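Local coordinates for protein O-phospho-L-seryl-tRNA:Cys-tRNA synthase (Methanocaldococcus jannaschii DSM 2661, PDB 5X6B) that probably converts O-phosphoseryl-tRNA to cysteinyl-tRNA using a covalently held pyridoxal phosphate cofactor, at residues V141-A146 with Y173-E178; I197-V202 with F226-A231. All blocks are in the same frame, centred on the assembly; numbering follows the deposited sequence.

Overall arrangement
The large mixed sheet of this chain, with its strand order 1-7-6-5-4-2-3, is that of fold-type I pyridoxal-phosphate enzymes, and the two contacts illustrate how its middle and its margin are built. They come in series along the chain, contact 1 closing before contact 2 opens, and their centres lie about 10 Å apart. Strands 139-143 and 194-200 are neighbours, joined by V141 O to L198 N (2.7 Å) and by the side chains of D143 and T200. Contact 2 pairs strand 194-200 with 226-229 and reaches the cofactor through N229; contact 1 joins the turn after strand 139-143 to the short strand 174-175.

Contact 1. Residues V141-A146 with Y173-E178; sequences VLDKNA and YKINLE
D143 and I175 bring the two backbones nearest, with 6.7 Å between D143 CA and I175 CA, too far for the segments to pair as strands. Past D143 the chain bends in a type I beta turn, D143 to A146, closed by A146 N donating to D143 O at 3.3 Å.

I175 is the apolar wedge of the contact. With CG1 beside its own backbone N (chi1 -63°), its branch reaches into the bend of the turn: CG1 lies 3.8 Å from D143 CB, and CD1 is 3.9 Å from K144 N. The D143 side chain lies across that of I175, whereas N145 and I175 run alongside in opposed senses, CD1 of I175 lying 3.9 Å from N145 ND2.

This is an edge of the fold-type I architecture, where the turn after strand 139-143, the next-to-last strand on this side of the sheet, is tied to the segment that leads into helix 179-188. The tie is polar: N145 ND2 donates to Y173 O at 3.1 Å, almost straight out from the carbonyl but with the oxygen 18° out of the amide plane, and the N-H...O angle is 145°. Y166 OH bonds N145 OD1, so both ends of the amide are engaged and its rotation is probably fixed. The Y166 ring also meets that of Y173 edge-to-face, while Y206 stacks on Y173. D143 turns its OD1 to T200 OG1, leaving CB as the part of its side chain closest to I175.

Contact 2. Residues I197-V202 with F226-A231; sequences ILLTHV and FLLNCA
I197 to T200 run parallel to F226 to N229, residue for residue, as the two strands of a beta-alpha-beta crossover whose helix 212-221 packs on the face bearing I197, L199 and F226. The axes approach to 4.7 Å at 16°.

Backbone bonds alternate across the pair: L227 N to I197 O (2.7 Å), L199 N to L227 O, N229 N to L199 O, and H201 N to N229 O just beyond the strand.

Apolar contacts occupy both faces. F226, its CG anti to the backbone N (chi1 178°), leans over to strand 197-200 and presents a ring edge, with CE1 3.6 Å from L199 CB and CD1 3.9 Å from I197 CG2. An alanine at F226 would remove this edge and is likely to leave a gap between I197, L199 and helix 212-221. On the reverse face L198 CD1 meets L227 CD2 at 3.7 Å, side by side. The CH-pi contact sets L228 CD2 over one face of the H201 ring, 4.2 Å from its centroid.

At the C-terminal end of strand 226-229 the contacts turn polar. N229 OD1 accepts from A231 N (3.2 Å) in an Asx turn, while its ND2 bonds the pyridine N1 of the modified lysine at position 255.

Contact 1. Residues V141-A146 with Y173-E178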
# COMPACT_ATOMS: atom_id res chain seq x y z
N VAL B 141 0.74 31.08 -11.27
CA VAL B 141 2.02 31.37 -11.91
C VAL B 141 2.99 30.22 -11.67
O VAL B 141 3.37 29.93 -10.54
CB VAL B 141 2.62 32.69 -11.40
CG1 VAL B 141 3.97 32.95 -12.03
CG2 VAL B 141 1.67 33.85 -11.68
N LEU B 142 3.38 29.55 -12.76
CA LEU B 142 4.25 28.37 -12.69
C LEU B 142 5.34 28.41 -13.76
O LEU B 142 5.24 29.15 -14.74
CB LEU B 142 3.42 27.09 -12.83
CG LEU B 142 2.35 26.99 -13.92
CD1 LEU B 142 2.93 26.70 -15.30
CD2 LEU B 142 1.32 25.92 -13.57
N ASP B 143 6.38 27.60 -13.57
CA ASP B 143 7.47 27.50 -14.55
C ASP B 143 7.01 26.79 -15.82
O ASP B 143 6.03 26.06 -15.81
CB ASP B 143 8.68 26.78 -13.95
CG ASP B 143 8.35 25.38 -13.46
OD1 ASP B 143 7.20 25.14 -13.04
OD2 ASP B 143 9.24 24.51 -13.51
N LYS B 144 7.74 26.99 -16.91
CA LYS B 144 7.39 26.38 -18.18
C LYS B 144 7.73 24.89 -18.23
O LYS B 144 7.31 24.18 -19.14
CB LYS B 144 8.08 27.11 -19.34
CG LYS B 144 7.12 27.68 -20.36
CD LYS B 144 7.83 28.36 -21.52
CE LYS B 144 7.49 29.85 -21.55
NZ LYS B 144 7.85 30.51 -22.83
N ASN B 145 8.49 24.43 -17.24
CA ASN B 145 8.85 23.02 -17.14
C ASN B 145 7.87 22.22 -16.30
O ASN B 145 8.12 21.05 -15.99
CB ASN B 145 10.25 22.86 -16.55
CG ASN B 145 11.35 22.99 -17.58
OD1 ASN B 145 11.09 23.00 -18.79
ND2 ASN B 145 12.59 23.07 -17.11
N ALA B 146 6.77 22.85 -15.93
CA ALA B 146 5.82 22.24 -15.00
C ALA B 146 5.20 20.97 -15.55
O ALA B 146 4.96 20.84 -16.76
CB ALA B 146 4.74 23.24 -14.62
N TYR B 173 17.68 24.15 -20.80
CA TYR B 173 16.27 24.41 -20.48
C TYR B 173 16.09 24.81 -19.01
O TYR B 173 15.22 24.30 -18.31
CB TYR B 173 15.42 23.18 -20.81
CG TYR B 173 15.34 22.93 -22.30
CD1 TYR B 173 14.43 23.61 -23.09
CD2 TYR B 173 16.20 22.02 -22.91
CE1 TYR B 173 14.36 23.39 -24.45
CE2 TYR B 173 16.13 21.80 -24.28
CZ TYR B 173 15.21 22.49 -25.04
OH TYR B 173 15.13 22.28 -26.40
N LYS B 174 16.93 25.74 -18.57
CA LYS B 174 16.89 26.24 -17.20
C LYS B 174 15.88 27.37 -17.03
O LYS B 174 15.82 28.30 -17.83
CB LYS B 174 18.28 26.73 -16.76
CG LYS B 174 18.29 27.33 -15.37
CD LYS B 174 19.66 27.85 -14.98
CE LYS B 174 19.62 28.38 -13.55
NZ LYS B 174 20.95 28.84 -13.08
N ILE B 175 15.08 27.29 -15.96
CA ILE B 175 14.06 28.28 -15.66
C ILE B 175 14.65 29.59 -15.12
O ILE B 175 15.51 29.57 -14.24
CB ILE B 175 13.04 27.73 -14.64
CG1 ILE B 175 12.30 26.53 -15.23
CG2 ILE B 175 12.05 28.81 -14.22
CD1 ILE B 175 11.60 26.82 -16.54
N ASN B 176 14.17 30.71 -15.65
CA ASN B 176 14.48 32.02 -15.09
C ASN B 176 13.64 32.27 -13.84
O ASN B 176 12.53 32.79 -13.93
CB ASN B 176 14.23 33.12 -16.14
CG ASN B 176 14.74 34.48 -15.70
OD1 ASN B 176 15.04 34.71 -14.53
ND2 ASN B 176 14.83 35.40 -16.65
N LEU B 177 14.17 31.90 -12.68
CA LEU B 177 13.42 32.02 -11.43
C LEU B 177 13.10 33.48 -11.10
O LEU B 177 12.08 33.78 -10.48
CB LEU B 177 14.19 31.38 -10.27
CG LEU B 177 14.40 29.86 -10.38
CD1 LEU B 177 15.02 29.29 -9.11
CD2 LEU B 177 13.09 29.17 -10.71
N GLU B 178 13.97 34.39 -11.54
CA GLU B 178 13.76 35.81 -11.30
C GLU B 178 12.63 36.33 -12.18
O GLU B 178 12.04 37.37 -11.89
CB GLU B 178 15.06 36.59 -11.56
CG GLU B 178 16.22 36.18 -10.66
CD GLU B 178 16.93 34.91 -11.11
OE1 GLU B 178 16.59 34.38 -12.20
OE2 GLU B 178 17.82 34.43 -10.38

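Contact 2. Residues I197-V202 with F226-A231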
# COMPACT_ATOMS: atom_id res chain seq x y z
N ILE B 197 1.56 30.93 -6.53
CA ILE B 197 2.84 30.76 -7.21
C ILE B 197 3.32 29.31 -7.07
O ILE B 197 3.40 28.77 -5.97
CB ILE B 197 3.90 31.71 -6.65
CG1 ILE B 197 3.44 33.15 -6.81
CG2 ILE B 197 5.23 31.51 -7.37
CD1 ILE B 197 4.34 34.15 -6.14
N LEU B 198 3.65 28.69 -8.21
CA LEU B 198 4.01 27.28 -8.23
C LEU B 198 5.38 27.05 -8.87
O LEU B 198 5.66 27.55 -9.96
CB LEU B 198 2.94 26.48 -8.99
CG LEU B 198 3.00 24.95 -9.02
CD1 LEU B 198 1.60 24.37 -9.03
CD2 LEU B 198 3.79 24.44 -10.22
N LEU B 199 6.23 26.29 -8.19
CA LEU B 199 7.54 25.95 -8.74
C LEU B 199 7.76 24.44 -8.76
O LEU B 199 7.76 23.78 -7.72
CB LEU B 199 8.66 26.62 -7.94
CG LEU B 199 10.09 26.23 -8.35
CD1 LEU B 199 10.37 26.61 -9.80
CD2 LEU B 199 11.11 26.85 -7.41
N THR B 200 7.94 23.89 -9.96
CA THR B 200 8.31 22.49 -10.11
C THR B 200 9.75 22.33 -9.67
O THR B 200 10.68 22.68 -10.41
CB THR B 200 8.14 22.01 -11.56
OG1 THR B 200 6.79 22.24 -11.98
CG2 THR B 200 8.44 20.53 -11.66
N HIS B 201 9.95 21.82 -8.45
CA HIS B 201 11.28 21.78 -7.83
C HIS B 201 12.30 21.03 -8.68
O HIS B 201 13.44 21.48 -8.83
CB HIS B 201 11.19 21.14 -6.45
CG HIS B 201 12.35 21.47 -5.56
ND1 HIS B 201 12.50 20.94 -4.30
CD2 HIS B 201 13.41 22.29 -5.75
CE1 HIS B 201 13.61 21.41 -3.76
NE2 HIS B 201 14.18 22.24 -4.62
N VAL B 202 11.88 19.90 -9.23
CA VAL B 202 12.62 19.23 -10.29
C VAL B 202 11.62 18.82 -11.37
O VAL B 202 10.67 18.08 -11.11
CB VAL B 202 13.40 17.98 -9.78
CG1 VAL B 202 13.80 17.08 -10.94
CG2 VAL B 202 14.63 18.40 -9.00
N PHE B 226 2.82 30.35 -2.02
CA PHE B 226 3.83 29.62 -2.78
C PHE B 226 3.74 28.11 -2.55
O PHE B 226 3.94 27.62 -1.43
CB PHE B 226 5.23 30.15 -2.41
CG PHE B 226 6.37 29.44 -3.11
CD1 PHE B 226 6.28 29.10 -4.45
CD2 PHE B 226 7.55 29.17 -2.43
CE1 PHE B 226 7.34 28.46 -5.09
CE2 PHE B 226 8.61 28.54 -3.07
CZ PHE B 226 8.50 28.19 -4.40
N LEU B 227 3.42 27.39 -3.62
CA LEU B 227 3.42 25.93 -3.59
C LEU B 227 4.64 25.38 -4.33
O LEU B 227 4.82 25.62 -5.52
CB LEU B 227 2.14 25.37 -4.22
CG LEU B 227 2.19 23.90 -4.65
CD1 LEU B 227 2.32 22.98 -3.45
CD2 LEU B 227 0.97 23.54 -5.47
N LEU B 228 5.47 24.63 -3.61
CA LEU B 228 6.63 23.98 -4.20
C LEU B 228 6.31 22.53 -4.54
O LEU B 228 6.04 21.72 -3.65
CB LEU B 228 7.83 24.05 -3.25
CG LEU B 228 9.15 23.44 -3.71
CD1 LEU B 228 9.66 24.10 -4.98
CD2 LEU B 228 10.19 23.54 -2.60
N ASN B 229 6.30 22.21 -5.83
CA ASN B 229 6.03 20.84 -6.27
C ASN B 229 7.24 19.95 -6.03
O ASN B 229 8.12 19.85 -6.88
CB ASN B 229 5.64 20.79 -7.74
CG ASN B 229 5.29 19.39 -8.20
OD1 ASN B 229 5.12 18.49 -7.39
ND2 ASN B 229 5.19 19.20 -9.52
N CYS B 230 7.26 19.29 -4.88
CA CYS B 230 8.38 18.45 -4.52
C CYS B 230 8.21 17.00 -4.93
O CYS B 230 8.85 16.10 -4.37
CB CYS B 230 8.62 18.54 -3.02
SG CYS B 230 9.31 20.12 -2.52
N ALA B 231 7.33 16.77 -5.90
CA ALA B 231 7.37 15.51 -6.63
C ALA B 231 8.77 15.44 -7.21
O ALA B 231 9.26 16.44 -7.73
CB ALA B 231 6.31 15.47 -7.73